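Local coordinates for protein prophenoloxidase b (Marsupenaeus japonicus, PDB 3WKY) that is the inactive precursor of a type 3 copper phenoloxidase, which probably hydroxylates monophenols and oxidises o-diphenols at a dicopper-oxygen centre, at residues T164-W170 with N470-K476; P452-N456 with T565-F569; S486-N492 with G541-R547. All blocks are in the same frame, centred on the assembly; numbering follows the deposited sequence.

Contact 1 (T164-W170 with N470-K476). With NAG (2-acetamido-2-deoxy-beta-D-glucopyranose), chain H; NAG (2-acetamido-2-deoxy-beta-D-glucopyranose), chain C; EDO (1,2-ethanediol), chain L.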
# COMPACT_ATOMS: atom_id res chain seq x y z
N THR A 164 56.99 22.77 11.37
CA THR A 164 56.08 23.91 11.44
C THR A 164 54.97 23.87 10.39
O THR A 164 54.03 24.67 10.45
CB THR A 164 56.84 25.24 11.32
OG1 THR A 164 57.53 25.28 10.07
CG2 THR A 164 57.83 25.39 12.46
N GLU A 165 55.08 22.96 9.43
CA GLU A 165 54.05 22.83 8.40
C GLU A 165 53.64 21.38 8.21
O GLU A 165 54.47 20.46 8.26
CB GLU A 165 54.55 23.39 7.06
CG GLU A 165 54.81 24.88 7.06
CD GLU A 165 55.18 25.40 5.69
OE1 GLU A 165 54.29 25.45 4.81
OE2 GLU A 165 56.36 25.76 5.49
N VAL A 166 52.35 21.17 7.98
CA VAL A 166 51.85 19.86 7.60
C VAL A 166 50.83 20.04 6.47
O VAL A 166 50.18 21.08 6.38
CB VAL A 166 51.24 19.10 8.80
CG1 VAL A 166 50.01 19.83 9.32
CG2 VAL A 166 50.88 17.69 8.41
N VAL A 167 50.73 19.05 5.60
CA VAL A 167 49.73 19.07 4.54
C VAL A 167 48.91 17.80 4.65
O VAL A 167 49.46 16.71 4.81
CB VAL A 167 50.38 19.15 3.15
CG1 VAL A 167 49.31 19.16 2.06
CG2 VAL A 167 51.25 20.39 3.03
N VAL A 168 47.59 17.94 4.62
CA VAL A 168 46.73 16.76 4.56
C VAL A 168 45.85 16.85 3.30
O VAL A 168 45.53 17.95 2.85
CB VAL A 168 45.87 16.60 5.84
CG1 VAL A 168 44.76 17.63 5.90
CG2 VAL A 168 45.32 15.20 5.94
N GLU A 169 45.50 15.70 2.73
CA GLU A 169 44.67 15.69 1.53
C GLU A 169 43.64 14.56 1.51
O GLU A 169 43.74 13.61 2.28
CB GLU A 169 45.53 15.66 0.27
CG GLU A 169 46.10 14.30 -0.09
CD GLU A 169 46.77 14.32 -1.46
OE1 GLU A 169 48.00 14.08 -1.52
OE2 GLU A 169 46.07 14.57 -2.46
N TRP A 170 42.64 14.68 0.63
CA TRP A 170 41.63 13.63 0.50
C TRP A 170 41.10 13.51 -0.91
O TRP A 170 41.43 14.32 -1.79
CB TRP A 170 40.49 13.83 1.50
CG TRP A 170 39.30 14.60 0.99
CD1 TRP A 170 38.17 14.09 0.43
CD2 TRP A 170 39.12 16.02 1.03
NE1 TRP A 170 37.30 15.10 0.11
CE2 TRP A 170 37.86 16.30 0.48
CE3 TRP A 170 39.91 17.08 1.49
CZ2 TRP A 170 37.37 17.60 0.35
CZ3 TRP A 170 39.42 18.37 1.37
CH2 TRP A 170 38.16 18.61 0.81
N ASN A 470 54.31 26.77 16.84
CA ASN A 470 54.30 27.35 15.50
C ASN A 470 53.90 26.26 14.52
O ASN A 470 54.72 25.43 14.12
CB ASN A 470 55.70 27.89 15.18
CG ASN A 470 55.81 28.47 13.79
OD1 ASN A 470 54.82 28.91 13.20
ND2 ASN A 470 57.03 28.47 13.25
N ILE A 471 52.62 26.23 14.16
CA ILE A 471 52.10 25.16 13.31
C ILE A 471 51.10 25.69 12.28
O ILE A 471 50.23 26.50 12.60
CB ILE A 471 51.49 24.02 14.16
CG1 ILE A 471 51.00 22.87 13.26
CG2 ILE A 471 50.36 24.54 15.03
CD1 ILE A 471 52.09 22.26 12.40
N THR A 472 51.27 25.25 11.04
CA THR A 472 50.36 25.60 9.95
C THR A 472 49.88 24.31 9.29
O THR A 472 50.69 23.45 8.95
CB THR A 472 51.04 26.47 8.88
OG1 THR A 472 51.34 27.76 9.43
CG2 THR A 472 50.14 26.65 7.66
N VAL A 473 48.57 24.20 9.10
CA VAL A 473 48.02 23.02 8.45
C VAL A 473 47.47 23.41 7.09
O VAL A 473 46.54 24.21 6.99
CB VAL A 473 46.90 22.37 9.29
CG1 VAL A 473 46.27 21.21 8.53
CG2 VAL A 473 47.47 21.88 10.62
N HIS A 474 48.09 22.86 6.05
CA HIS A 474 47.62 23.07 4.69
C HIS A 474 46.67 21.94 4.33
O HIS A 474 46.88 20.79 4.74
CB HIS A 474 48.80 23.11 3.72
CG HIS A 474 49.75 24.24 3.96
ND1 HIS A 474 49.44 25.54 3.62
CD2 HIS A 474 50.99 24.27 4.49
CE1 HIS A 474 50.46 26.32 3.95
NE2 HIS A 474 51.41 25.57 4.47
N ILE A 475 45.62 22.27 3.58
CA ILE A 475 44.66 21.25 3.15
C ILE A 475 44.59 21.23 1.63
O ILE A 475 44.32 22.25 1.00
CB ILE A 475 43.26 21.48 3.74
CG1 ILE A 475 43.32 21.40 5.27
CG2 ILE A 475 42.27 20.45 3.18
CD1 ILE A 475 42.02 21.77 5.96
N LYS A 476 44.83 20.06 1.06
CA LYS A 476 44.94 19.91 -0.38
C LYS A 476 43.84 18.98 -0.89
O LYS A 476 43.53 17.97 -0.25
CB LYS A 476 46.31 19.35 -0.73
CG LYS A 476 46.48 18.93 -2.19
CD LYS A 476 47.90 18.45 -2.45
CE LYS A 476 47.96 17.60 -3.70
NZ LYS A 476 49.37 17.37 -4.14
C1 NAG H . 57.14 29.33 12.10
C2 NAG H . 58.09 30.53 12.18
C3 NAG H . 58.55 31.12 10.84
C4 NAG H . 58.57 30.11 9.71
C5 NAG H . 57.27 29.32 9.76
C6 NAG H . 57.06 28.42 8.54
C7 NAG H . 57.75 31.88 14.19
C8 NAG H . 57.05 33.06 14.80
N2 NAG H . 57.42 31.59 12.93
O3 NAG H . 59.84 31.67 10.99
O4 NAG H . 58.70 30.77 8.47
O5 NAG H . 57.32 28.55 10.93
O6 NAG H . 57.54 27.13 8.80
O7 NAG H . 58.57 31.23 14.84
C1 NAG C . 48.78 30.18 7.68
C2 NAG C . 50.11 30.95 7.63
C3 NAG C . 50.40 31.58 8.98
C4 NAG C . 49.25 32.47 9.44
C5 NAG C . 47.86 31.88 9.21
C6 NAG C . 46.89 33.04 8.96
C7 NAG C . 51.90 30.14 6.16
C8 NAG C . 52.89 29.03 5.92
N2 NAG C . 51.21 30.07 7.29
O3 NAG C . 51.59 32.34 8.87
O4 NAG C . 49.41 32.72 10.82
O5 NAG C . 47.73 31.03 8.08
O6 NAG C . 46.09 33.29 10.09
O7 NAG C . 51.76 31.04 5.33
C1 EDO L . 46.23 28.23 13.88
O1 EDO L . 47.01 27.07 13.54
C2 EDO L . 47.05 29.52 13.94
O2 EDO L . 47.85 29.51 15.13
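Thr164 opens the pairing: its O accepts from Thr472 N at 2.9 Å, while its CG2 lies 3.3 Å from Asn470 ND2, the nitrogen that carries an N-linked NAG through a 1.4 Å bond to C1. At Glu165 the side chain bends over the neighbouring strand, and OE1 accepts a hydrogen bond from His474 NE2 (2.9 Å) at the edge of the imidazole. Val166 uses both backbone groups, N to Thr472 O at 3.0 Å and O to His474 N at 2.8 Å, and its CG1 meets Val473 CG2 at 3.5 Å. This alternation, with axes 25° apart in the same direction and 4.7 Å at closest approach, defines a parallel pair: strand 165-169, from the copper-domain sequence region, is an outermost strand of a mixed sheet otherwise built from the Ig-like region. Val167 turns to the face of Glu165 and His474, its CG2 3.7 Å from His474 CB. Val168 repeats the two-bond pattern, N to His474 O and O to Lys476 N, each 2.9 Å; its side chain, like that of Val166, faces helix 145-160. Glu169 OE1 and Lys476 NZ, 4.4 Å apart, attract beyond salt-bridge range. At Trp170 the indole reaches back, CZ3 lying 4.0 Å from Ile475 CG2, and also packs on Ile147 of that helix.

Contact 2 (P452-N456 with T565-F569). With NAG (2-acetamido-2-deoxy-beta-D-glucopyranose), chain C.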
# COMPACT_ATOMS: atom_id res chain seq x y z
N PRO A 452 44.83 19.73 -8.44
CA PRO A 452 44.86 19.95 -6.99
C PRO A 452 44.90 21.44 -6.64
O PRO A 452 45.43 22.23 -7.42
CB PRO A 452 46.17 19.28 -6.57
CG PRO A 452 47.03 19.34 -7.79
CD PRO A 452 46.08 19.13 -8.94
N LYS A 453 44.32 21.80 -5.50
CA LYS A 453 44.46 23.14 -4.94
C LYS A 453 44.69 23.00 -3.44
O LYS A 453 44.18 22.06 -2.82
CB LYS A 453 43.22 24.01 -5.19
CG LYS A 453 42.94 24.34 -6.65
CD LYS A 453 41.74 25.28 -6.75
CE LYS A 453 41.18 25.37 -8.17
NZ LYS A 453 42.16 25.94 -9.13
N THR A 454 45.43 23.94 -2.87
CA THR A 454 45.82 23.87 -1.46
C THR A 454 45.53 25.20 -0.79
O THR A 454 45.73 26.25 -1.39
CB THR A 454 47.32 23.54 -1.33
OG1 THR A 454 47.60 22.31 -2.01
CG2 THR A 454 47.73 23.41 0.13
N PHE A 455 45.03 25.16 0.45
CA PHE A 455 44.87 26.40 1.21
C PHE A 455 45.34 26.25 2.66
O PHE A 455 45.46 25.13 3.18
CB PHE A 455 43.43 26.92 1.16
CG PHE A 455 42.43 26.05 1.88
CD1 PHE A 455 41.85 24.97 1.24
CD2 PHE A 455 42.06 26.33 3.20
CE1 PHE A 455 40.93 24.16 1.90
CE2 PHE A 455 41.15 25.53 3.86
CZ PHE A 455 40.58 24.44 3.21
N ASN A 456 45.59 27.39 3.30
CA ASN A 456 46.05 27.46 4.68
C ASN A 456 44.84 27.48 5.63
O ASN A 456 44.11 28.47 5.69
CB ASN A 456 46.92 28.71 4.85
CG ASN A 456 47.58 28.82 6.23
OD1 ASN A 456 47.19 28.14 7.18
ND2 ASN A 456 48.59 29.69 6.32
N THR A 565 44.89 31.69 -3.72
CA THR A 565 45.39 31.04 -4.92
C THR A 565 44.53 29.82 -5.28
O THR A 565 44.38 29.48 -6.45
CB THR A 565 46.90 30.67 -4.80
OG1 THR A 565 47.60 31.12 -5.96
CG2 THR A 565 47.09 29.16 -4.63
N ALA A 566 43.96 29.18 -4.26
CA ALA A 566 42.94 28.17 -4.48
C ALA A 566 41.62 28.89 -4.72
O ALA A 566 40.61 28.28 -5.06
CB ALA A 566 42.84 27.25 -3.27
N PHE A 567 41.66 30.21 -4.53
CA PHE A 567 40.48 31.06 -4.62
C PHE A 567 40.70 32.20 -5.62
O PHE A 567 41.02 33.32 -5.23
CB PHE A 567 40.16 31.61 -3.23
CG PHE A 567 40.20 30.56 -2.16
CD1 PHE A 567 39.18 29.62 -2.07
CD2 PHE A 567 41.26 30.48 -1.27
CE1 PHE A 567 39.22 28.63 -1.09
CE2 PHE A 567 41.30 29.50 -0.30
CZ PHE A 567 40.28 28.58 -0.20
N ALA A 568 40.52 31.89 -6.90
CA ALA A 568 40.82 32.83 -7.97
C ALA A 568 40.04 34.13 -7.85
O ALA A 568 40.62 35.22 -7.84
CB ALA A 568 40.57 32.18 -9.32
N PHE A 569 38.72 34.02 -7.78
CA PHE A 569 37.87 35.21 -7.72
C PHE A 569 37.29 35.39 -6.32
O PHE A 569 36.95 34.41 -5.65
CB PHE A 569 36.79 35.15 -8.80
CG PHE A 569 37.32 35.42 -10.19
CD1 PHE A 569 38.15 34.51 -10.82
CD2 PHE A 569 37.00 36.60 -10.84
CE1 PHE A 569 38.66 34.76 -12.09
CE2 PHE A 569 37.50 36.86 -12.12
CZ PHE A 569 38.33 35.94 -12.74
C1 NAG C . 48.78 30.18 7.68
C2 NAG C . 50.11 30.95 7.63
C3 NAG C . 50.40 31.58 8.98
C4 NAG C . 49.25 32.47 9.44
C5 NAG C . 47.86 31.88 9.21
C6 NAG C . 46.89 33.04 8.96
C7 NAG C . 51.90 30.14 6.16
C8 NAG C . 52.89 29.03 5.92
N2 NAG C . 51.21 30.07 7.29
O3 NAG C . 51.59 32.34 8.87
O4 NAG C . 49.41 32.72 10.82
O5 NAG C . 47.73 31.03 8.08
O6 NAG C . 46.09 33.29 10.09
O7 NAG C . 51.76 31.04 5.33
O HOH W 1 42.41 28.47 -8.29
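Lys453 and Phe455, alternate residues of strand 452-456, direct their CA-to-CB bonds toward the irregular segment 565-569. Lys453 CB lies 3.8 Å from Ala566 CB, and its CD 3.6 Å from Ala566 O. The Lys453 chain stays extended through chi2 and chi3, then turns at chi4 (m), where NZ donates to a water at 2.7 Å; that water donates to Thr565 O at 2.9 Å. Its NZ also salt-bridges Glu481. Thr454 directs its side chain away and contributes its carbonyl, O lying 3.6 Å from Ala566 CB. At Phe455, chi1 p swings the ring away, yet CB stays 3.7 Å from Phe567 CE2 and the rings still pair obliquely, centroids 5.8 Å apart and planes at 59°. Both rings touch Thr136 of helix 134-137 and residues of helix 193-205, Met193 for Phe455 and Asn194 for Phe567. The arrangement is mainly apolar packing of a loop between strands 541-548 and 588-598 against the Ig-like region's mixed sheet, where it faces the helical copper domain.

Contact 3 (S486-N492 with G541-R547)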
# COMPACT_ATOMS: atom_id res chain seq x y z
N SER A 486 39.06 32.28 -25.13
CA SER A 486 38.46 33.52 -25.58
C SER A 486 37.48 33.22 -26.71
O SER A 486 37.44 32.11 -27.25
CB SER A 486 39.52 34.49 -26.08
OG SER A 486 39.99 34.09 -27.35
N TYR A 487 36.65 34.20 -27.04
CA TYR A 487 35.76 34.07 -28.18
C TYR A 487 35.73 35.40 -28.94
O TYR A 487 35.96 36.45 -28.35
CB TYR A 487 34.34 33.63 -27.77
CG TYR A 487 33.58 34.62 -26.92
CD1 TYR A 487 32.96 35.72 -27.49
CD2 TYR A 487 33.46 34.44 -25.55
CE1 TYR A 487 32.27 36.63 -26.71
CE2 TYR A 487 32.76 35.34 -24.77
CZ TYR A 487 32.17 36.42 -25.35
OH TYR A 487 31.48 37.33 -24.57
N THR A 488 35.43 35.34 -30.23
CA THR A 488 35.31 36.56 -31.02
C THR A 488 34.00 36.56 -31.78
O THR A 488 33.64 35.58 -32.45
CB THR A 488 36.49 36.72 -31.99
OG1 THR A 488 37.70 36.82 -31.23
CG2 THR A 488 36.32 38.00 -32.84
N ILE A 489 33.26 37.67 -31.65
CA ILE A 489 32.02 37.84 -32.37
C ILE A 489 32.27 38.85 -33.48
O ILE A 489 32.77 39.95 -33.23
CB ILE A 489 30.92 38.40 -31.46
CG1 ILE A 489 30.79 37.57 -30.17
CG2 ILE A 489 29.58 38.46 -32.21
CD1 ILE A 489 30.58 36.08 -30.41
N THR A 490 31.94 38.47 -34.71
CA THR A 490 32.02 39.40 -35.84
C THR A 490 30.63 39.97 -36.07
O THR A 490 29.67 39.22 -36.26
CB THR A 490 32.50 38.68 -37.11
OG1 THR A 490 33.77 38.06 -36.85
CG2 THR A 490 32.65 39.67 -38.27
N VAL A 491 30.50 41.30 -36.04
CA VAL A 491 29.21 41.93 -36.26
C VAL A 491 29.28 42.97 -37.38
O VAL A 491 30.36 43.39 -37.79
CB VAL A 491 28.67 42.61 -34.99
CG1 VAL A 491 28.64 41.62 -33.83
CG2 VAL A 491 29.51 43.82 -34.63
N ASN A 492 28.11 43.37 -37.88
CA ASN A 492 28.04 44.48 -38.82
C ASN A 492 27.05 45.53 -38.36
O ASN A 492 25.92 45.21 -37.99
CB ASN A 492 27.66 44.01 -40.23
CG ASN A 492 27.77 45.13 -41.26
OD1 ASN A 492 28.84 45.72 -41.43
ND2 ASN A 492 26.66 45.44 -41.94
N GLY A 541 29.86 49.78 -40.23
CA GLY A 541 30.73 48.75 -40.78
C GLY A 541 30.95 47.55 -39.86
O GLY A 541 30.25 47.36 -38.86
N ILE A 542 31.95 46.75 -40.22
CA ILE A 542 32.24 45.50 -39.53
C ILE A 542 33.10 45.69 -38.29
O ILE A 542 34.02 46.50 -38.28
CB ILE A 542 32.89 44.50 -40.51
CG1 ILE A 542 31.84 43.95 -41.48
CG2 ILE A 542 33.58 43.36 -39.77
CD1 ILE A 542 32.33 42.82 -42.35
N ALA A 543 32.79 44.96 -37.22
CA ALA A 543 33.61 45.01 -36.00
C ALA A 543 33.83 43.61 -35.45
O ALA A 543 33.01 42.71 -35.66
CB ALA A 543 32.96 45.91 -34.95
N TYR A 544 34.95 43.44 -34.76
CA TYR A 544 35.28 42.19 -34.10
C TYR A 544 35.32 42.46 -32.61
O TYR A 544 36.00 43.39 -32.16
CB TYR A 544 36.63 41.66 -34.57
CG TYR A 544 36.73 41.53 -36.08
CD1 TYR A 544 36.20 40.43 -36.73
CD2 TYR A 544 37.34 42.52 -36.85
CE1 TYR A 544 36.28 40.31 -38.10
CE2 TYR A 544 37.42 42.40 -38.22
CZ TYR A 544 36.88 41.29 -38.84
OH TYR A 544 36.95 41.16 -40.21
N ILE A 545 34.56 41.69 -31.84
CA ILE A 545 34.54 41.87 -30.39
C ILE A 545 35.05 40.59 -29.75
O ILE A 545 34.50 39.51 -29.98
CB ILE A 545 33.13 42.19 -29.86
CG1 ILE A 545 32.61 43.50 -30.47
CG2 ILE A 545 33.15 42.31 -28.35
CD1 ILE A 545 31.48 43.31 -31.45
N THR A 546 36.13 40.71 -28.99
CA THR A 546 36.82 39.57 -28.41
C THR A 546 36.73 39.64 -26.89
O THR A 546 37.01 40.69 -26.30
CB THR A 546 38.30 39.56 -28.80
OG1 THR A 546 38.42 39.28 -30.20
CG2 THR A 546 39.07 38.51 -28.01
N ARG A 547 36.32 38.54 -26.26
CA ARG A 547 36.24 38.48 -24.81
C ARG A 547 37.03 37.31 -24.29
O ARG A 547 37.00 36.22 -24.87
CB ARG A 547 34.78 38.36 -24.36
CG ARG A 547 33.99 39.64 -24.51
CD ARG A 547 34.22 40.57 -23.33
NE ARG A 547 33.31 40.26 -22.23
CZ ARG A 547 33.12 41.04 -21.17
NH1 ARG A 547 33.78 42.18 -21.06
NH2 ARG A 547 32.26 40.68 -20.22
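Strands 486-492 and 541-547 run antiparallel, their axes at 161° and 4.5 Å at closest approach. Three hydrogen-bonded pairs each carry two backbone bonds, N to O and O to N: Tyr487 with Arg547 (both 3.0 Å), Ile489 with Ile545 (2.8 and 2.9 Å) and Val491 with Ala543 (both 2.9 Å). Between them lie non-hydrogen-bonded pairs such as Thr488 with Thr546. Gly541, at phi 103° and psi -166°, adopts a conformation in which a CB would collide with the preceding carbonyl.

On the threonine-bearing face, Thr488 OG1 and Thr546 OG1 share a 2.8 Å hydrogen bond, and Thr490 OG1 approaches the Tyr544 ring edge, 3.4 Å from CD1. On the other, Val491 CG2 touches Ile545 CD1 at 3.8 Å, and Arg547 CB makes a CH-pi contact over the Tyr487 ring, 3.9 Å from its centroid and 30° off the normal. Tyr487 OH and Arg547 NE both bind Asp531 OD2 in strand 528-534, the latter as a salt bridge. Backbone bonds from Ser486, Thr488, Thr490 and Asn492 to strand 424-432 make strand 485-493 central in a three-stranded antiparallel sheet, whose face bearing Tyr487, Val491 and Ile545 packs on strands 501-509 and 528-534 of the mixed sheet.

Overall arrangement
Contacts 1 and 2 share the mixed sheet, where strands 472-481 and 445-456 are neighbours; Ile475 N lies 2.9 Å from Phe455 O, a probable hydrogen bond, and the NAG on Asn456 is also hydrogen-bonded to Thr472 OG1. Contact 3 belongs to the three-stranded sheet, centred about 47 Å from contact 1 and 33 Å from contact 2. All are partly buried. Contact 1, parallel, lies at the sheet edge where the copper region joins it; contact 3, antiparallel, uses an outer strand with Tyr544 and Thr546 exposed. Contact 2, nearest the chain centre, faces helices 134-137 and 193-205 and buries only 218 Å², against 731 and 674 Å², by side-chain packing, with one water bridge added.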